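Local coordinates for protein tyrosyl-tRNA synthetase (PDB 2CYB) that attaches tyrosine to tRNA(Tyr) in two steps, activating the amino acid with ATP to Tyr-AMP before passing it to the acceptor end of the tRNA, at residues A[238-243]-A[248-253]; A[119-124]-A[166-171]. All coordinates share one frame; numbering follows the deposited sequence.

Interaction 1 (A[238-243]-A[248-253]); sequences KAYCPA and ENPILD
C241 and N249 bring the two backbones closest, their CA atoms 5.6 Å apart, where the loop 238-243 runs past the start of helix 250-263 with end-to-end directions differing by 121°. The contact is a worked example of a loop closing over a helix N terminus: N249 is the N-cap, P250 opens the first turn, and the backbone bond from D253 N to N249 O, 2.9 Å long, completes that turn. Across this end the fit is one of shape more than of polar pairing. The CD atom of P250 sits 3.2 Å from Y240 O, a carbonyl that the contact buries and that has no polar partner in the model. The same CD meets the Y240 ring obliquely, 4.0 Å from CD2, while the extended chain of E248 carries OE2 to 3.7 Å from CE2. With CG anti to the backbone N (chi1 168°), the Y240 ring also lies beneath P242, whose CD stands over its centre, 3.4 Å above the plane.

The N249 side chain slides past P242 in the opposite direction, its CG 3.9 Å from C241 SG. Replacing N249 by an alanine is likely to open a gap beside that sulfur and the P242 ring and leave the N-cap position without a polar side chain. F290 of helix 283-292 touches both C241 and N249, and K301 of helix 297-319 bonds to A239 O, so two further helices of the C-terminal part of the chain converge on the loop. I251 faces C241 and A239 from the first turn: its CB lies against the sulfur, and CG1, beside the backbone N, carries the branch onward until CD1 rests 3.7 Å from A239 CB.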
loop_
_atom_site.group_PDB
_atom_site.type_symbol
_atom_site.label_atom_id
_atom_site.label_comp_id
_atom_site.label_asym_id
_atom_site.label_seq_id
_atom_site.Cartn_x
_atom_site.Cartn_y
_atom_site.Cartn_z
ATOM N N LYS A 238 -32.793 -28.173 8.462
ATOM C CA LYS A 238 -31.850 -28.464 9.537
ATOM C C LYS A 238 -31.236 -27.236 10.196
ATOM O O LYS A 238 -30.341 -27.350 11.035
ATOM C CB LYS A 238 -30.742 -29.394 9.033
ATOM C CG LYS A 238 -30.140 -28.999 7.699
ATOM C CD LYS A 238 -29.101 -30.019 7.240
ATOM C CE LYS A 238 -29.685 -31.426 7.175
ATOM N NZ LYS A 238 -30.917 -31.479 6.337
ATOM N N ALA A 239 -31.728 -26.059 9.841
ATOM C CA ALA A 239 -31.191 -24.837 10.424
ATOM C C ALA A 239 -31.495 -24.717 11.911
ATOM O O ALA A 239 -32.474 -25.271 12.415
ATOM C CB ALA A 239 -31.741 -23.619 9.686
ATOM N N TYR A 240 -30.629 -23.991 12.606
ATOM C CA TYR A 240 -30.783 -23.733 14.027
ATOM C C TYR A 240 -31.957 -22.762 14.154
ATOM O O TYR A 240 -31.974 -21.713 13.505
ATOM C CB TYR A 240 -29.502 -23.091 14.561
ATOM C CG TYR A 240 -29.600 -22.511 15.952
ATOM C CD1 TYR A 240 -29.883 -23.319 17.051
ATOM C CD2 TYR A 240 -29.366 -21.154 16.176
ATOM C CE1 TYR A 240 -29.927 -22.789 18.343
ATOM C CE2 TYR A 240 -29.407 -20.617 17.459
ATOM C CZ TYR A 240 -29.686 -21.438 18.536
ATOM O OH TYR A 240 -29.713 -20.910 19.807
ATOM N N CYS A 241 -32.942 -23.114 14.974
ATOM C CA CYS A 241 -34.115 -22.263 15.156
ATOM C C CYS A 241 -34.757 -22.525 16.507
ATOM O O CYS A 241 -35.791 -23.189 16.594
ATOM C CB CYS A 241 -35.132 -22.516 14.037
ATOM S SG CYS A 241 -36.568 -21.400 14.019
ATOM N N PRO A 242 -34.147 -22.006 17.583
ATOM C CA PRO A 242 -34.646 -22.173 18.951
ATOM C C PRO A 242 -36.042 -21.590 19.132
ATOM O O PRO A 242 -36.282 -20.419 18.836
ATOM C CB PRO A 242 -33.597 -21.445 19.789
ATOM C CG PRO A 242 -33.109 -20.375 18.853
ATOM C CD PRO A 242 -32.958 -21.138 17.566
ATOM N N ALA A 243 -36.962 -22.416 19.619
ATOM C CA ALA A 243 -38.332 -21.982 19.833
ATOM C C ALA A 243 -38.375 -20.819 20.820
ATOM O O ALA A 243 -37.709 -20.848 21.853
ATOM C CB ALA A 243 -39.176 -23.152 20.352
ATOM N N GLU A 248 -30.580 -13.796 16.808
ATOM C CA GLU A 248 -29.629 -14.802 16.353
ATOM C C GLU A 248 -30.357 -16.017 15.787
ATOM O O GLU A 248 -29.763 -17.086 15.628
ATOM C CB GLU A 248 -28.701 -15.244 17.495
ATOM C CG GLU A 248 -27.560 -16.162 17.043
ATOM C CD GLU A 248 -26.819 -16.821 18.198
ATOM O OE1 GLU A 248 -26.264 -16.094 19.049
ATOM O OE2 GLU A 248 -26.788 -18.071 18.248
ATOM N N ASN A 249 -31.647 -15.858 15.497
ATOM C CA ASN A 249 -32.424 -16.952 14.925
ATOM C C ASN A 249 -32.379 -16.773 13.414
ATOM O O ASN A 249 -33.034 -15.887 12.861
ATOM C CB ASN A 249 -33.875 -16.920 15.433
ATOM C CG ASN A 249 -34.663 -18.167 15.039
ATOM O OD1 ASN A 249 -35.414 -18.724 15.848
ATOM N ND2 ASN A 249 -34.502 -18.603 13.795
ATOM N N PRO A 250 -31.593 -17.616 12.729
ATOM C CA PRO A 250 -31.392 -17.621 11.277
ATOM C C PRO A 250 -32.666 -17.612 10.446
ATOM O O PRO A 250 -32.739 -16.946 9.416
ATOM C CB PRO A 250 -30.581 -18.896 11.048
ATOM C CG PRO A 250 -29.834 -19.055 12.325
ATOM C CD PRO A 250 -30.874 -18.742 13.351
ATOM N N ILE A 251 -33.665 -18.372 10.879
ATOM C CA ILE A 251 -34.920 -18.441 10.148
ATOM C C ILE A 251 -35.717 -17.152 10.320
ATOM O O ILE A 251 -36.256 -16.616 9.347
ATOM C CB ILE A 251 -35.755 -19.657 10.614
ATOM C CG1 ILE A 251 -34.913 -20.924 10.465
ATOM C CG2 ILE A 251 -37.032 -19.777 9.795
ATOM C CD1 ILE A 251 -34.335 -21.115 9.069
ATOM N N LEU A 252 -35.785 -16.656 11.550
ATOM C CA LEU A 252 -36.499 -15.415 11.811
ATOM C C LEU A 252 -35.824 -14.289 11.038
ATOM O O LEU A 252 -36.492 -13.390 10.522
ATOM C CB LEU A 252 -36.495 -15.095 13.302
ATOM C CG LEU A 252 -37.604 -15.761 14.116
ATOM C CD1 LEU A 252 -37.472 -15.363 15.577
ATOM C CD2 LEU A 252 -38.961 -15.335 13.571
ATOM N N ASP A 253 -34.498 -14.351 10.945
ATOM C CA ASP A 253 -33.744 -13.333 10.228
ATOM C C ASP A 253 -34.133 -13.294 8.762
ATOM O O ASP A 253 -34.267 -12.215 8.189
ATOM C CB ASP A 253 -32.230 -13.573 10.357
ATOM C CG ASP A 253 -31.689 -13.162 11.721
ATOM O OD1 ASP A 253 -30.534 -13.523 12.045
ATOM O OD2 ASP A 253 -32.415 -12.471 12.467
#

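Interaction 2 (A[119-124]-A[166-171]); sequences RDYVLD and IAHLGV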
loop_
_atom_site.group_PDB
_atom_site.type_symbol
_atom_site.label_atom_id
_atom_site.label_comp_id
_atom_site.label_asym_id
_atom_site.label_seq_id
_atom_site.Cartn_x
_atom_site.Cartn_y
_atom_site.Cartn_z
ATOM N N ARG A 119 -4.647 8.554 -12.502
ATOM C CA ARG A 119 -3.656 9.363 -11.801
ATOM C C ARG A 119 -4.192 10.090 -10.573
ATOM O O ARG A 119 -3.534 10.123 -9.530
ATOM C CB ARG A 119 -3.040 10.392 -12.748
ATOM C CG ARG A 119 -1.985 11.261 -12.078
ATOM C CD ARG A 119 -1.859 12.612 -12.754
ATOM N NE ARG A 119 -0.831 13.433 -12.123
ATOM C CZ ARG A 119 0.474 13.203 -12.230
ATOM N NH1 ARG A 119 1.342 13.999 -11.621
ATOM N NH2 ARG A 119 0.908 12.184 -12.961
ATOM N N ASP A 120 -5.371 10.692 -10.693
ATOM C CA ASP A 120 -5.947 11.410 -9.561
ATOM C C ASP A 120 -6.293 10.476 -8.407
ATOM O O ASP A 120 -6.122 10.828 -7.238
ATOM C CB ASP A 120 -7.203 12.175 -9.980
ATOM C CG ASP A 120 -6.884 13.522 -10.596
ATOM O OD1 ASP A 120 -7.832 14.261 -10.934
ATOM O OD2 ASP A 120 -5.685 13.843 -10.736
ATOM N N TYR A 121 -6.782 9.290 -8.733
ATOM C CA TYR A 121 -7.143 8.337 -7.686
ATOM C C TYR A 121 -5.902 7.769 -6.995
ATOM O O TYR A 121 -5.857 7.676 -5.769
ATOM C CB TYR A 121 -7.961 7.191 -8.261
ATOM C CG TYR A 121 -8.474 6.236 -7.205
ATOM C CD1 TYR A 121 -9.714 6.435 -6.591
ATOM C CD2 TYR A 121 -7.724 5.121 -6.835
ATOM C CE1 TYR A 121 -10.200 5.530 -5.636
ATOM C CE2 TYR A 121 -8.197 4.213 -5.875
ATOM C CZ TYR A 121 -9.431 4.420 -5.288
ATOM O OH TYR A 121 -9.901 3.489 -4.382
ATOM N N VAL A 122 -4.893 7.395 -7.771
ATOM C CA VAL A 122 -3.683 6.844 -7.163
ATOM C C VAL A 122 -2.991 7.879 -6.284
ATOM O O VAL A 122 -2.485 7.558 -5.210
ATOM C CB VAL A 122 -2.696 6.319 -8.230
ATOM C CG1 VAL A 122 -3.336 5.182 -9.001
ATOM C CG2 VAL A 122 -2.286 7.434 -9.166
ATOM N N LEU A 123 -2.982 9.132 -6.721
ATOM C CA LEU A 123 -2.354 10.165 -5.922
ATOM C C LEU A 123 -3.093 10.288 -4.587
ATOM O O LEU A 123 -2.463 10.473 -3.536
ATOM C CB LEU A 123 -2.360 11.491 -6.686
ATOM C CG LEU A 123 -1.267 12.523 -6.401
ATOM C CD1 LEU A 123 0.013 11.878 -5.879
ATOM C CD2 LEU A 123 -0.986 13.258 -7.707
ATOM N N ASP A 124 -4.422 10.171 -4.613
ATOM C CA ASP A 124 -5.199 10.251 -3.375
ATOM C C ASP A 124 -4.853 9.083 -2.451
ATOM O O ASP A 124 -4.813 9.241 -1.225
ATOM C CB ASP A 124 -6.699 10.234 -3.670
ATOM C CG ASP A 124 -7.245 11.613 -3.979
ATOM O OD1 ASP A 124 -8.374 11.690 -4.499
ATOM O OD2 ASP A 124 -6.551 12.611 -3.693
ATOM N N ILE A 166 -15.697 6.216 -1.869
ATOM C CA ILE A 166 -16.825 7.042 -1.456
ATOM C C ILE A 166 -16.715 8.428 -2.101
ATOM O O ILE A 166 -17.672 8.931 -2.696
ATOM C CB ILE A 166 -16.868 7.190 0.087
ATOM C CG1 ILE A 166 -17.161 5.826 0.731
ATOM C CG2 ILE A 166 -17.933 8.203 0.486
ATOM C CD1 ILE A 166 -16.947 5.803 2.227
ATOM N N ALA A 167 -15.535 9.028 -2.004
ATOM C CA ALA A 167 -15.308 10.354 -2.578
ATOM C C ALA A 167 -15.322 10.364 -4.102
ATOM O O ALA A 167 -15.964 11.214 -4.718
ATOM C CB ALA A 167 -13.989 10.911 -2.082
ATOM N N HIS A 168 -14.614 9.424 -4.717
ATOM C CA HIS A 168 -14.549 9.388 -6.171
ATOM C C HIS A 168 -15.841 8.995 -6.881
ATOM O O HIS A 168 -16.006 9.297 -8.062
ATOM C CB HIS A 168 -13.383 8.502 -6.615
ATOM C CG HIS A 168 -12.046 9.151 -6.427
ATOM N ND1 HIS A 168 -11.305 9.646 -7.477
ATOM C CD2 HIS A 168 -11.347 9.440 -5.303
ATOM C CE1 HIS A 168 -10.206 10.214 -7.010
ATOM N NE2 HIS A 168 -10.207 10.103 -5.693
ATOM N N LEU A 169 -16.756 8.334 -6.175
ATOM C CA LEU A 169 -18.032 7.960 -6.774
ATOM C C LEU A 169 -19.100 9.007 -6.426
ATOM O O LEU A 169 -20.277 8.852 -6.769
ATOM C CB LEU A 169 -18.466 6.570 -6.284
ATOM C CG LEU A 169 -17.591 5.398 -6.748
ATOM C CD1 LEU A 169 -17.979 4.133 -5.984
ATOM C CD2 LEU A 169 -17.744 5.189 -8.248
ATOM N N GLY A 170 -18.684 10.069 -5.738
ATOM C CA GLY A 170 -19.612 11.126 -5.360
ATOM C C GLY A 170 -20.736 10.609 -4.486
ATOM O O GLY A 170 -21.889 11.010 -4.622
ATOM N N VAL A 171 -20.387 9.722 -3.565
ATOM C CA VAL A 171 -21.356 9.117 -2.666
ATOM C C VAL A 171 -21.641 9.954 -1.422
ATOM O O VAL A 171 -20.729 10.493 -0.796
ATOM C CB VAL A 171 -20.871 7.697 -2.264
ATOM C CG1 VAL A 171 -21.681 7.149 -1.098
ATOM C CG2 VAL A 171 -20.980 6.779 -3.464
#
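H168, near the C-terminal end of helix 154-168, reaches across to Y121 and D124 on helix 119-131, joining a helix that carries tyrosine-binding residues to one at the dimer interface. The two rings form a T-shaped pair, centroids 4.8 Å apart and planes at 72°. Y121 supplies the edge: its CD1 stands over the centre of one imidazole face, 3.5 Å above the plane, and comes within 3.6 Å of H168 CG. The other grip is a hydrogen bond from H168 NE2 to D124 OD1, 2.7 Å long with an angle of 153° at the hydrogen. OD1 receives it through the anti lone pair, close to the imidazole plane, although the carboxylate itself is turned 73° from the ring. Face contact and in-plane bond thus act in different directions and together fix the rotation of the imidazole; the nearby carboxylate would probably favour its protonated form.

Both partners are held from outside as well. D124 OD1 also bonds the hydroxyl of Y196, and Y121 OH bonds M161 O, two turns back along helix 154-168. V122, turned away from H168, packs on V122 of the second subunit. The arrangement is a His-carboxylate hydrogen bond joined to an aromatic pair, with Y121 lying next to D165, consistent with a second-shell place behind the tyrosine pocket of this class I synthetase.

In the fold
From the N terminus, the chain lays down edge strand 16-18, then the parallel strands 34-39, 65-70 and 108-111 of the Rossmann-type sheet, and enters helix 119-131. Interaction 2 closes the largely helical excursion from there to the end of helix 154-168, just before strand 173-177 returns to the sheet. Only after strand 200-204 and the KMSKS region does interaction 1 close the short loop between helices 229-237 and 250-263. The two loops follow in series, neither nested nor crossed. Their centres lie 42 Å apart on opposite sides of the chain's centre: one ties the helices between tyrosine pocket and dimer interface, the other ties the loop after helix 229-237 to the start of helix 250-263.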